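Local coordinates for protein kcn28 (Kitasatospora, PDB 6J31) that adopts the two-domain GT-B fold of the erythromycin CIII-like family and holds (2E,2'E)-3,3'-(1,2-phenylene)di(prop-2-enoic acid) in a pocket, at residues A[263-267]-A[268-272]; A[369-372]-A[373-376]; A[287-290]-A[291-295]; A[194-197]-A[198-201]. One frame throughout, in Å; residues are numbered along the deposited sequence.

Taken from the N terminus, the order is contact 4, contact 1, contact 3, contact 2; each is local and complete before the next begins, so none nests or crosses. Contact 4 folds the loop between strands 185-187 and 205-207, at one margin of the seven-stranded sheet. Contact 1 turns the chain as it leaves strand 259-264 of the six-stranded sheet, and contact 3 starts helix 289-294 after strand 281-284 of that sheet. These two meet, Gln264 OE1 packing 3.6 Å from Val287 N. Contact 2 lies within helix 364-378; its nearest atoms are about 9 Å from contact 3 and about 10 Å from contact 4.

Contact 1 of 4, residues A[263-267]-A[268-272]; sequences LQIGR and HVDAG
His268 meets the chain before it through ring atom CD2, which lies 3.9 Å from Arg267 CG. The two side chains cross obliquely, with the guanidinium and imidazole planes 65° apart, so the evidence is for aliphatic contact and not for stacking. Arg267 CG is wedged between its own backbone N and carbonyl carbon (chi1 60°), which keeps it near His268 N; bends at chi2 and chi3 then lead the guanidinium away from the following residues, and the side chain touches Thr240.

Val269 closes that turn with its N-H directed at Gly266 O, a straight but weak hydrogen bond of 3.4 Å and 164°. Its CG2 methyl rests 3.4 Å from Ile265 O, a carbonyl whose polar need is met by Thr240 OG1. Gly266 itself has a positive phi, at which a CB would press on the preceding carbonyl oxygen.

At Asp270 the chain folds over the end of Ile265: CD1 comes to 3.4 Å from Asp270 CA and lies 3.9 Å from Asp270 OD1. The isoleucine is buried, with Tyr246 and Val283 packing on it as well. The other carboxylate oxygen, OD2, is bonded to Asn285, which gives the exposed acid a fixed partner across the loop.

Gly266 to Val269 thus form a type I beta turn, carrying the chain off the C-terminal end of strand 259-264 in the parallel sheet of a Rossmann-like domain of the GT-B fold.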
ATOM      1  N   LEU A 263      12.926  -1.566 -18.168  1.00 54.63           N
ATOM      2  CA  LEU A 263      13.417  -0.709 -17.097  1.00 57.10           C
ATOM      3  C   LEU A 263      12.477   0.484 -16.969  1.00 58.79           C
ATOM      4  O   LEU A 263      12.451   1.358 -17.841  1.00 59.16           O
ATOM      5  CB  LEU A 263      14.852  -0.269 -17.390  1.00 57.88           C
ATOM      6  CG  LEU A 263      15.546   0.660 -16.394  1.00 57.70           C
ATOM      7  CD1 LEU A 263      15.254   0.240 -14.968  1.00 56.98           C
ATOM      8  CD2 LEU A 263      17.048   0.673 -16.649  1.00 57.39           C
ATOM      9  N   GLN A 264      11.728   0.531 -15.871  1.00 59.66           N
ATOM     10  CA  GLN A 264      10.819   1.636 -15.595  1.00 62.04           C
ATOM     11  C   GLN A 264      11.537   2.576 -14.635  1.00 62.24           C
ATOM     12  O   GLN A 264      11.801   2.219 -13.484  1.00 62.06           O
ATOM     13  CB  GLN A 264       9.497   1.133 -15.022  1.00 65.18           C
ATOM     14  CG  GLN A 264       8.376   2.154 -15.108  1.00 68.00           C
ATOM     15  CD  GLN A 264       7.640   2.344 -13.803  1.00 69.60           C
ATOM     16  OE1 GLN A 264       6.413   2.241 -13.753  1.00 70.80           O
ATOM     17  NE2 GLN A 264       8.380   2.632 -12.738  1.00 69.50           N
ATOM     18  N   ILE A 265      11.843   3.779 -15.119  1.00 63.74           N
ATOM     19  CA  ILE A 265      12.688   4.734 -14.411  1.00 65.82           C
ATOM     20  C   ILE A 265      11.900   5.775 -13.633  1.00 69.68           C
ATOM     21  O   ILE A 265      12.496   6.494 -12.814  1.00 68.74           O
ATOM     22  CB  ILE A 265      13.646   5.434 -15.394  1.00 64.55           C
ATOM     23  CG1 ILE A 265      12.840   5.999 -16.559  1.00 63.20           C
ATOM     24  CG2 ILE A 265      14.695   4.456 -15.887  1.00 64.51           C
ATOM     25  CD1 ILE A 265      13.667   6.632 -17.599  1.00 63.07           C
ATOM     26  N   GLY A 266      10.611   5.933 -13.913  1.00 75.62           N
ATOM     27  CA  GLY A 266       9.786   6.894 -13.219  1.00 81.71           C
ATOM     28  C   GLY A 266       9.651   8.208 -13.978  1.00 88.31           C
ATOM     29  O   GLY A 266      10.476   8.575 -14.817  1.00 88.66           O
ATOM     30  N   ARG A 267       8.561   8.912 -13.673  1.00 95.14           N
ATOM     31  CA  ARG A 267       8.205  10.195 -14.261  1.00101.70           C
ATOM     32  C   ARG A 267       9.275  11.269 -14.056  1.00106.45           C
ATOM     33  O   ARG A 267       9.346  12.203 -14.864  1.00107.18           O
ATOM     34  CB  ARG A 267       6.871  10.665 -13.661  1.00102.56           C
ATOM     35  CG  ARG A 267       6.889  10.862 -12.153  1.00103.62           C
ATOM     36  CD  ARG A 267       5.577  10.424 -11.530  1.00104.72           C
ATOM     37  NE  ARG A 267       5.421   8.974 -11.601  1.00105.91           N
ATOM     38  CZ  ARG A 267       6.198   8.125 -10.940  1.00106.24           C
ATOM     39  NH1 ARG A 267       7.174   8.599 -10.180  1.00106.44           N
ATOM     40  NH2 ARG A 267       6.011   6.815 -11.040  1.00106.04           N
ATOM     41  N   HIS A 268      10.103  11.169 -13.014  1.00109.74           N
ATOM     42  CA  HIS A 268      11.064  12.216 -12.672  1.00112.86           C
ATOM     43  C   HIS A 268      12.344  12.197 -13.492  1.00111.37           C
ATOM     44  O   HIS A 268      13.161  13.105 -13.320  1.00111.85           O
ATOM     45  CB  HIS A 268      11.446  12.166 -11.188  1.00117.49           C
ATOM     46  CG  HIS A 268      10.483  12.881 -10.298  1.00121.48           C
ATOM     47  ND1 HIS A 268      10.716  13.075  -8.954  1.00122.45           N
ATOM     48  CD2 HIS A 268       9.311  13.501 -10.570  1.00122.28           C
ATOM     49  CE1 HIS A 268       9.709  13.747  -8.428  1.00122.40           C
ATOM     50  NE2 HIS A 268       8.844  14.020  -9.388  1.00122.07           N
ATOM     51  N   VAL A 269      12.559  11.219 -14.371  1.00109.23           N
ATOM     52  CA  VAL A 269      13.872  11.116 -15.000  1.00107.52           C
ATOM     53  C   VAL A 269      13.737  11.041 -16.515  1.00107.11           C
ATOM     54  O   VAL A 269      13.119  11.915 -17.136  1.00107.51           O
ATOM     55  CB  VAL A 269      14.668   9.903 -14.471  1.00106.38           C
ATOM     56  CG1 VAL A 269      16.161  10.214 -14.450  1.00106.65           C
ATOM     57  CG2 VAL A 269      14.183   9.487 -13.089  1.00105.44           C
ATOM     58  N   ASP A 270      14.340  10.008 -17.105  1.00106.09           N
ATOM     59  CA  ASP A 270      14.503   9.752 -18.544  1.00104.61           C
ATOM     60  C   ASP A 270      15.730  10.530 -18.989  1.00103.86           C
ATOM     61  O   ASP A 270      15.933  10.721 -20.197  1.00105.09           O
ATOM     62  CB  ASP A 270      13.284  10.108 -19.410  1.00103.77           C
ATOM     63  CG  ASP A 270      13.110   9.171 -20.609  1.00103.35           C
ATOM     64  OD1 ASP A 270      14.084   8.518 -21.022  1.00103.20           O
ATOM     65  OD2 ASP A 270      11.980   9.078 -21.126  1.00103.06           O
ATOM     66  N   ALA A 271      16.526  11.023 -18.037  1.00101.98           N
ATOM     67  CA  ALA A 271      17.753  11.749 -18.326  1.00101.20           C
ATOM     68  C   ALA A 271      18.943  10.804 -18.456  1.00100.16           C
ATOM     69  O   ALA A 271      19.056   9.822 -17.717  1.00 99.79           O
ATOM     70  CB  ALA A 271      18.027  12.778 -17.226  1.00101.35           C
ATOM     71  N   GLY A 272      19.830  11.118 -19.399  1.00 99.87           N
ATOM     72  CA  GLY A 272      21.094  10.423 -19.580  1.00100.24           C
ATOM     73  C   GLY A 272      21.033   8.908 -19.642  1.00100.96           C
ATOM     74  O   GLY A 272      21.643   8.231 -18.806  1.00101.00           O
TER

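Contact 2 of 4, residues A[369-372]-A[373-376]; sequences RLSG and LRRE
Arg374 leans back along the helix toward Leu370 and Ser371, one turn earlier. Its CB sits 3.5 Å from Ser371 O and about as close to Leu370 O; CG stays near the latter carbonyl at 3.7 Å, and CD is drawing away from it. There the chain bends (chi3 41°), which swings the guanidinium round to the serine. NH1 ends beside the serine, 3.5 Å from both Ser371 CA and Ser371 OG.

The same NH1 donates to a water at 2.6 Å, lying in the guanidinium plane at its edge. That water makes only a weak, 3.5 Å bond to Ser371 OG, whose hydroxyl also has a weak bond to Ala367 O, so on this exposed surface the water is held mainly by Arg374 and only weakly by the serine.

Underneath runs the regular i to i+4 ladder of an alpha helix, here helix 364-378 of the C-terminal domain of the GT-B fold. Arg374 N bonds to Leu370 O, and Glu376 N to Gly372 O at 2.9 Å, the latter in the carbonyl plane.

On the buried side Leu373 places CG 3.3 Å from Arg369 O and packs against Leu337, while Leu370 meets Pro317 and Ile339.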
ATOM      1  N   ARG A 369       6.761 -22.689  -5.153  1.00 42.62           N
ATOM      2  CA  ARG A 369       6.275 -21.923  -4.010  1.00 41.60           C
ATOM      3  C   ARG A 369       5.368 -20.782  -4.454  1.00 40.43           C
ATOM      4  O   ARG A 369       4.383 -20.464  -3.779  1.00 41.14           O
ATOM      5  CB  ARG A 369       7.450 -21.395  -3.183  1.00 42.44           C
ATOM      6  CG  ARG A 369       8.161 -22.476  -2.374  1.00 43.05           C
ATOM      7  CD  ARG A 369       9.230 -21.907  -1.448  1.00 43.95           C
ATOM      8  NE  ARG A 369      10.445 -21.512  -2.159  1.00 47.50           N
ATOM      9  CZ  ARG A 369      11.527 -22.277  -2.285  1.00 49.36           C
ATOM     10  NH1 ARG A 369      11.559 -23.492  -1.753  1.00 50.16           N
ATOM     11  NH2 ARG A 369      12.585 -21.823  -2.942  1.00 49.78           N
ATOM     12  N   LEU A 370       5.678 -20.161  -5.594  1.00 41.18           N
ATOM     13  CA  LEU A 370       4.827 -19.094  -6.112  1.00 40.69           C
ATOM     14  C   LEU A 370       3.425 -19.602  -6.432  1.00 41.33           C
ATOM     15  O   LEU A 370       2.431 -18.931  -6.132  1.00 39.89           O
ATOM     16  CB  LEU A 370       5.473 -18.470  -7.347  1.00 40.38           C
ATOM     17  CG  LEU A 370       6.624 -17.517  -7.030  1.00 39.84           C
ATOM     18  CD1 LEU A 370       7.294 -17.032  -8.306  1.00 40.71           C
ATOM     19  CD2 LEU A 370       6.136 -16.340  -6.190  1.00 38.05           C
ATOM     20  N   SER A 371       3.323 -20.785  -7.037  1.00 44.84           N
ATOM     21  CA  SER A 371       2.008 -21.344  -7.326  1.00 46.65           C
ATOM     22  C   SER A 371       1.224 -21.587  -6.045  1.00 45.34           C
ATOM     23  O   SER A 371       0.013 -21.344  -5.993  1.00 45.02           O
ATOM     24  CB  SER A 371       2.152 -22.635  -8.127  1.00 48.86           C
ATOM     25  OG  SER A 371       2.910 -22.400  -9.299  1.00 52.09           O
ATOM     26  N   GLY A 372       1.900 -22.067  -4.999  1.00 43.23           N
ATOM     27  CA  GLY A 372       1.231 -22.239  -3.721  1.00 40.49           C
ATOM     28  C   GLY A 372       0.766 -20.923  -3.126  1.00 38.52           C
ATOM     29  O   GLY A 372      -0.347 -20.826  -2.603  1.00 36.43           O
ATOM     30  N   LEU A 373       1.614 -19.892  -3.193  1.00 38.90           N
ATOM     31  CA  LEU A 373       1.231 -18.590  -2.659  1.00 38.88           C
ATOM     32  C   LEU A 373       0.078 -17.977  -3.441  1.00 38.78           C
ATOM     33  O   LEU A 373      -0.746 -17.263  -2.861  1.00 37.19           O
ATOM     34  CB  LEU A 373       2.436 -17.652  -2.655  1.00 37.74           C
ATOM     35  CG  LEU A 373       3.522 -18.061  -1.664  1.00 37.88           C
ATOM     36  CD1 LEU A 373       4.700 -17.106  -1.738  1.00 38.17           C
ATOM     37  CD2 LEU A 373       2.954 -18.122  -0.251  1.00 38.15           C
ATOM     38  N   ARG A 374       0.003 -18.245  -4.746  1.00 41.33           N
ATOM     39  CA  ARG A 374      -1.152 -17.812  -5.522  1.00 45.08           C
ATOM     40  C   ARG A 374      -2.431 -18.443  -4.997  1.00 48.32           C
ATOM     41  O   ARG A 374      -3.459 -17.765  -4.877  1.00 46.92           O
ATOM     42  CB  ARG A 374      -0.935 -18.137  -7.003  1.00 47.83           C
ATOM     43  CG  ARG A 374      -0.259 -17.020  -7.787  1.00 53.24           C
ATOM     44  CD  ARG A 374       0.101 -17.406  -9.221  1.00 60.15           C
ATOM     45  NE  ARG A 374      -0.919 -18.200  -9.895  1.00 67.65           N
ATOM     46  CZ  ARG A 374      -0.710 -19.445 -10.310  1.00 76.22           C
ATOM     47  NH1 ARG A 374       0.482 -20.005 -10.138  1.00 83.51           N
ATOM     48  NH2 ARG A 374      -1.676 -20.127 -10.910  1.00 76.91           N
ATOM     49  N   ARG A 375      -2.397 -19.738  -4.674  1.00 53.29           N
ATOM     50  CA  ARG A 375      -3.615 -20.345  -4.151  1.00 58.49           C
ATOM     51  C   ARG A 375      -3.918 -19.819  -2.759  1.00 56.32           C
ATOM     52  O   ARG A 375      -5.077 -19.543  -2.432  1.00 55.65           O
ATOM     53  CB  ARG A 375      -3.552 -21.866  -4.124  1.00 65.81           C
ATOM     54  CG  ARG A 375      -5.004 -22.433  -4.044  1.00 73.65           C
ATOM     55  CD  ARG A 375      -5.046 -23.955  -3.985  1.00 81.40           C
ATOM     56  NE  ARG A 375      -4.023 -24.382  -2.973  1.00 87.78           N
ATOM     57  CZ  ARG A 375      -2.916 -25.093  -3.291  1.00 92.06           C
ATOM     58  NH1 ARG A 375      -2.682 -25.375  -4.550  1.00 93.46           N
ATOM     59  NH2 ARG A 375      -1.999 -25.375  -2.381  1.00 93.60           N
ATOM     60  N   GLU A 376      -2.887 -19.680  -1.925  1.00 54.63           N
ATOM     61  CA  GLU A 376      -3.087 -19.117  -0.598  1.00 55.45           C
ATOM     62  C   GLU A 376      -3.611 -17.693  -0.682  1.00 53.34           C
ATOM     63  O   GLU A 376      -4.426 -17.281   0.150  1.00 50.41           O
ATOM     64  CB  GLU A 376      -1.785 -19.135   0.200  1.00 58.99           C
ATOM     65  CG  GLU A 376      -1.475 -20.454   0.860  1.00 64.07           C
ATOM     66  CD  GLU A 376      -0.199 -20.388   1.665  1.00 70.12           C
ATOM     67  OE1 GLU A 376      -0.157 -19.607   2.639  1.00 70.96           O
ATOM     68  OE2 GLU A 376       0.757 -21.111   1.324  1.00 75.99           O
TER
HETATM   69  O   HOH W   1      -0.050 -22.397 -11.122  1.00 59.06           O

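Contact 3 of 4, residues A[287-290]-A[291-295]; sequences VPQL and AVLEQ
Val287 touches the coming helix through CG2, which lies 4.0 Å from Val292 CG2; the two branched side chains cross at about a right angle. Strand 259-264 flanks the first valine, at Val262 and Gln264.

Pro288, at the N-cap position, sets its CB 3.8 Å from Ala291 CB. Its carbonyl starts the helical ladder: Val292 N donates to Pro288 O at 3.0 Å and 163°, nearly along the C=O axis.

Gln289 lies side by side with Leu293, both pointing the same way, its CG 3.9 Å from Leu293 CD1. With CG anti to the backbone N (chi1 -172°), the extended chain carries the amide out alongside the leucine, and OE1 makes a weak bond to Ser234 OG. Leu293 CG in turn sits 3.2 Å from Gln289 O, the acceptor of Leu293 N at 2.8 Å.

Leu290 contributes chiefly backbone: Glu294 N reaches Leu290 O in a bent, weak bond of 133°, so the ladder slackens here. Its side chain turns to Glu310 of helix 305-314.

This is the first turn of a short helix with proline at the N-cap position, in a beta-alpha-beta crossover linking strands 281-284 and 298-301 of a Rossmann-like domain of the GT-B fold.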
ATOM      1  N   VAL A 287       5.115   1.864 -17.064  1.00 61.28           N
ATOM      2  CA  VAL A 287       4.767   0.685 -17.857  1.00 59.40           C
ATOM      3  C   VAL A 287       3.453   0.127 -17.335  1.00 59.12           C
ATOM      4  O   VAL A 287       3.061   0.386 -16.186  1.00 57.85           O
ATOM      5  CB  VAL A 287       5.870  -0.399 -17.797  1.00 57.77           C
ATOM      6  CG1 VAL A 287       7.245   0.198 -17.997  1.00 57.13           C
ATOM      7  CG2 VAL A 287       5.802  -1.148 -16.478  1.00 57.22           C
ATOM      8  N   PRO A 288       2.743  -0.642 -18.159  1.00 60.70           N
ATOM      9  CA  PRO A 288       1.599  -1.394 -17.631  1.00 60.28           C
ATOM     10  C   PRO A 288       2.109  -2.560 -16.808  1.00 58.35           C
ATOM     11  O   PRO A 288       2.381  -3.635 -17.350  1.00 58.50           O
ATOM     12  CB  PRO A 288       0.865  -1.860 -18.894  1.00 60.85           C
ATOM     13  CG  PRO A 288       1.930  -1.917 -19.943  1.00 61.25           C
ATOM     14  CD  PRO A 288       2.910  -0.823 -19.612  1.00 61.64           C
ATOM     15  N   GLN A 289       2.243  -2.349 -15.497  1.00 56.88           N
ATOM     16  CA  GLN A 289       2.998  -3.283 -14.666  1.00 55.37           C
ATOM     17  C   GLN A 289       2.419  -4.691 -14.730  1.00 53.58           C
ATOM     18  O   GLN A 289       3.150  -5.664 -14.939  1.00 53.24           O
ATOM     19  CB  GLN A 289       3.046  -2.785 -13.224  1.00 54.34           C
ATOM     20  CG  GLN A 289       3.970  -3.606 -12.352  1.00 54.78           C
ATOM     21  CD  GLN A 289       4.446  -2.853 -11.131  1.00 54.28           C
ATOM     22  OE1 GLN A 289       5.262  -1.938 -11.232  1.00 54.98           O
ATOM     23  NE2 GLN A 289       3.944  -3.240  -9.966  1.00 53.11           N
ATOM     24  N   LEU A 290       1.101  -4.817 -14.570  1.00 53.36           N
ATOM     25  CA  LEU A 290       0.483  -6.138 -14.600  1.00 53.95           C
ATOM     26  C   LEU A 290       0.668  -6.815 -15.952  1.00 54.64           C
ATOM     27  O   LEU A 290       0.773  -8.044 -16.022  1.00 54.57           O
ATOM     28  CB  LEU A 290      -0.997  -6.022 -14.249  1.00 53.88           C
ATOM     29  CG  LEU A 290      -1.272  -5.886 -12.750  1.00 54.12           C
ATOM     30  CD1 LEU A 290      -2.767  -5.792 -12.486  1.00 53.83           C
ATOM     31  CD2 LEU A 290      -0.649  -7.042 -11.979  1.00 54.32           C
ATOM     32  N   ALA A 291       0.696  -6.035 -17.035  1.00 55.49           N
ATOM     33  CA  ALA A 291       0.929  -6.604 -18.359  1.00 55.09           C
ATOM     34  C   ALA A 291       2.356  -7.124 -18.491  1.00 54.65           C
ATOM     35  O   ALA A 291       2.583  -8.212 -19.032  1.00 54.55           O
ATOM     36  CB  ALA A 291       0.628  -5.568 -19.440  1.00 54.54           C
ATOM     37  N   VAL A 292       3.337  -6.341 -18.036  1.00 53.72           N
ATOM     38  CA  VAL A 292       4.727  -6.783 -18.106  1.00 53.21           C
ATOM     39  C   VAL A 292       4.955  -7.987 -17.200  1.00 51.39           C
ATOM     40  O   VAL A 292       5.657  -8.935 -17.574  1.00 50.65           O
ATOM     41  CB  VAL A 292       5.675  -5.622 -17.755  1.00 53.32           C
ATOM     42  CG1 VAL A 292       7.122  -6.098 -17.737  1.00 54.58           C
ATOM     43  CG2 VAL A 292       5.504  -4.488 -18.744  1.00 53.16           C
ATOM     44  N   LEU A 293       4.370  -7.973 -15.998  1.00 50.43           N
ATOM     45  CA  LEU A 293       4.523  -9.103 -15.086  1.00 51.33           C
ATOM     46  C   LEU A 293       3.924 -10.377 -15.662  1.00 54.40           C
ATOM     47  O   LEU A 293       4.364 -11.479 -15.318  1.00 53.19           O
ATOM     48  CB  LEU A 293       3.888  -8.785 -13.734  1.00 48.68           C
ATOM     49  CG  LEU A 293       4.590  -7.690 -12.926  1.00 45.66           C
ATOM     50  CD1 LEU A 293       3.884  -7.457 -11.597  1.00 44.54           C
ATOM     51  CD2 LEU A 293       6.067  -8.022 -12.723  1.00 43.63           C
ATOM     52  N   GLU A 294       2.937 -10.245 -16.553  1.00 59.69           N
ATOM     53  CA  GLU A 294       2.353 -11.416 -17.198  1.00 65.77           C
ATOM     54  C   GLU A 294       3.396 -12.200 -17.980  1.00 65.16           C
ATOM     55  O   GLU A 294       3.281 -13.423 -18.115  1.00 65.71           O
ATOM     56  CB  GLU A 294       1.216 -10.985 -18.127  1.00 72.81           C
ATOM     57  CG  GLU A 294      -0.116 -11.659 -17.853  1.00 79.13           C
ATOM     58  CD  GLU A 294      -1.187 -11.256 -18.855  1.00 83.66           C
ATOM     59  OE1 GLU A 294      -1.730 -10.137 -18.728  1.00 84.72           O
ATOM     60  OE2 GLU A 294      -1.485 -12.059 -19.765  1.00 86.25           O
ATOM     61  N   GLN A 295       4.416 -11.519 -18.500  1.00 64.26           N
ATOM     62  CA  GLN A 295       5.459 -12.146 -19.297  1.00 63.73           C
ATOM     63  C   GLN A 295       6.809 -12.120 -18.592  1.00 60.13           C
ATOM     64  O   GLN A 295       7.822 -12.486 -19.196  1.00 60.32           O
ATOM     65  CB  GLN A 295       5.578 -11.443 -20.653  1.00 66.83           C
ATOM     66  CG  GLN A 295       4.248 -11.149 -21.342  1.00 69.52           C
ATOM     67  CD  GLN A 295       3.623 -12.364 -21.993  1.00 72.16           C
ATOM     68  OE1 GLN A 295       4.319 -13.227 -22.528  1.00 73.19           O
ATOM     69  NE2 GLN A 295       2.297 -12.433 -21.960  1.00 73.06           N
TER

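Contact 4 of 4, residues A[194-197]-A[198-201]; sequences QPDA and DDVD
Gln194 and Val200 meet from opposite directions at the buried end of this loop, where CG, CD and NE2 of the glutamine all lie 4.1 Å from Val200 CG2. The same methyl lies 3.8 Å from Asp196 O, so it packs against both the glutamine and the Asp196 carbonyl. NE2 of Gln194 makes two hydrogen bonds, to Pro195 O and Val132 O, which hold the amide in place. The first is 3.0 Å long, with the acceptor lying only 6° out of the amide plane and offering a lone pair. A bend at chi2 (75°) turns NE2 toward the Pro195 carbonyl. Phe207 packs on both Gln194 and Val200.

The loop joins strands 185-187 and 205-207, the last two of the parallel sheet in the N-terminal Rossmann-like domain of the GT-B fold, and the Gln194 side chain is about 10 Å from the bound (2E,2'E)-3,3'-(1,2-phenylene)di(prop-2-enoic acid). The chain bends sharply here, with two successive i to i+3 bonds: Asp199 N bonds to Asp196 O at 3.0 Å, the donor standing 50° above the carbonyl plane, and a weak bond runs from Val200 N to Ala197 O.

The outer side is looser and acidic. Asp196 OD1 and Asp199 OD2 are 4.5 Å apart, a like-charge pair that probably raises the affinity of either for a proton; Asp199 has a long, weak ion pair with Lys136. Asp198 is exposed beside them.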
ATOM      1  N   GLN A 194       1.716 -10.403   6.685  1.00 34.31           N
ATOM      2  CA  GLN A 194       1.564  -9.646   7.918  1.00 33.56           C
ATOM      3  C   GLN A 194       2.625 -10.089   8.907  1.00 35.42           C
ATOM      4  O   GLN A 194       2.602 -11.249   9.343  1.00 39.65           O
ATOM      5  CB  GLN A 194       0.174  -9.852   8.514  1.00 33.08           C
ATOM      6  CG  GLN A 194       0.035  -9.384   9.966  1.00 32.38           C
ATOM      7  CD  GLN A 194      -0.044  -7.868  10.092  1.00 31.61           C
ATOM      8  OE1 GLN A 194      -0.890  -7.228   9.471  1.00 31.60           O
ATOM      9  NE2 GLN A 194       0.829  -7.295  10.905  1.00 31.73           N
ATOM     10  N   PRO A 195       3.567  -9.230   9.282  1.00 35.85           N
ATOM     11  CA  PRO A 195       4.538  -9.619  10.307  1.00 37.59           C
ATOM     12  C   PRO A 195       3.835  -9.855  11.635  1.00 40.43           C
ATOM     13  O   PRO A 195       2.889  -9.148  11.989  1.00 39.61           O
ATOM     14  CB  PRO A 195       5.494  -8.419  10.373  1.00 37.45           C
ATOM     15  CG  PRO A 195       5.251  -7.642   9.116  1.00 36.52           C
ATOM     16  CD  PRO A 195       3.831  -7.895   8.729  1.00 35.84           C
ATOM     17  N   ASP A 196       4.291 -10.881  12.351  1.00 43.72           N
ATOM     18  CA  ASP A 196       3.750 -11.252  13.659  1.00 46.47           C
ATOM     19  C   ASP A 196       2.232 -11.412  13.616  1.00 43.85           C
ATOM     20  O   ASP A 196       1.500 -10.889  14.457  1.00 43.38           O
ATOM     21  CB  ASP A 196       4.154 -10.230  14.726  1.00 51.76           C
ATOM     22  CG  ASP A 196       5.652 -10.166  14.936  1.00 55.64           C
ATOM     23  OD1 ASP A 196       6.278 -11.230  15.110  1.00 57.82           O
ATOM     24  OD2 ASP A 196       6.204  -9.048  14.925  1.00 60.54           O
ATOM     25  N   ALA A 197       1.758 -12.184  12.635  1.00 43.02           N
ATOM     26  CA  ALA A 197       0.328 -12.434  12.528  1.00 43.12           C
ATOM     27  C   ALA A 197      -0.224 -13.120  13.771  1.00 45.73           C
ATOM     28  O   ALA A 197      -1.441 -13.101  13.987  1.00 44.38           O
ATOM     29  CB  ALA A 197       0.033 -13.266  11.278  1.00 42.21           C
ATOM     30  N   ASP A 198       0.650 -13.712  14.594  1.00 50.48           N
ATOM     31  CA  ASP A 198       0.222 -14.337  15.843  1.00 56.24           C
ATOM     32  C   ASP A 198      -0.419 -13.331  16.785  1.00 53.57           C
ATOM     33  O   ASP A 198      -1.435 -13.628  17.424  1.00 50.69           O
ATOM     34  CB  ASP A 198       1.419 -14.980  16.540  1.00 66.84           C
ATOM     35  CG  ASP A 198       1.801 -16.295  15.939  1.00 76.49           C
ATOM     36  OD1 ASP A 198       1.072 -16.757  15.040  1.00 75.70           O
ATOM     37  OD2 ASP A 198       2.829 -16.863  16.364  1.00 86.56           O
ATOM     38  N   ASP A 199       0.170 -12.145  16.896  1.00 54.97           N
ATOM     39  CA  ASP A 199      -0.264 -11.144  17.861  1.00 56.51           C
ATOM     40  C   ASP A 199      -1.432 -10.305  17.377  1.00 49.40           C
ATOM     41  O   ASP A 199      -1.907  -9.447  18.130  1.00 47.92           O
ATOM     42  CB  ASP A 199       0.909 -10.230  18.228  1.00 63.76           C
ATOM     43  CG  ASP A 199       2.146 -11.006  18.635  1.00 71.92           C
ATOM     44  OD1 ASP A 199       1.992 -12.115  19.195  1.00 76.99           O
ATOM     45  OD2 ASP A 199       3.268 -10.509  18.405  1.00 76.70           O
ATOM     46  N   VAL A 200      -1.916 -10.531  16.161  1.00 43.95           N
ATOM     47  CA  VAL A 200      -3.029  -9.761  15.621  1.00 40.66           C
ATOM     48  C   VAL A 200      -4.317 -10.450  16.045  1.00 37.75           C
ATOM     49  O   VAL A 200      -4.525 -11.633  15.755  1.00 36.80           O
ATOM     50  CB  VAL A 200      -2.941  -9.636  14.094  1.00 38.75           C
ATOM     51  CG1 VAL A 200      -4.126  -8.853  13.573  1.00 38.38           C
ATOM     52  CG2 VAL A 200      -1.641  -8.972  13.687  1.00 37.40           C
ATOM     53  N   ASP A 201      -5.168  -9.718  16.757  1.00 37.03           N
ATOM     54  CA  ASP A 201      -6.440 -10.254  17.225  1.00 37.02           C
ATOM     55  C   ASP A 201      -7.426 -10.241  16.063  1.00 34.15           C
ATOM     56  O   ASP A 201      -7.896  -9.176  15.647  1.00 31.87           O
ATOM     57  CB  ASP A 201      -6.941  -9.435  18.410  1.00 40.68           C
ATOM     58  CG  ASP A 201      -8.292  -9.893  18.908  1.00 42.73           C
ATOM     59  OD1 ASP A 201      -8.712 -11.015  18.558  1.00 46.26           O
ATOM     60  OD2 ASP A 201      -8.922  -9.133  19.670  1.00 43.71           O
TER
HETATM   61  O   HOH W   2      -4.059 -14.086  14.739  1.00 38.84           O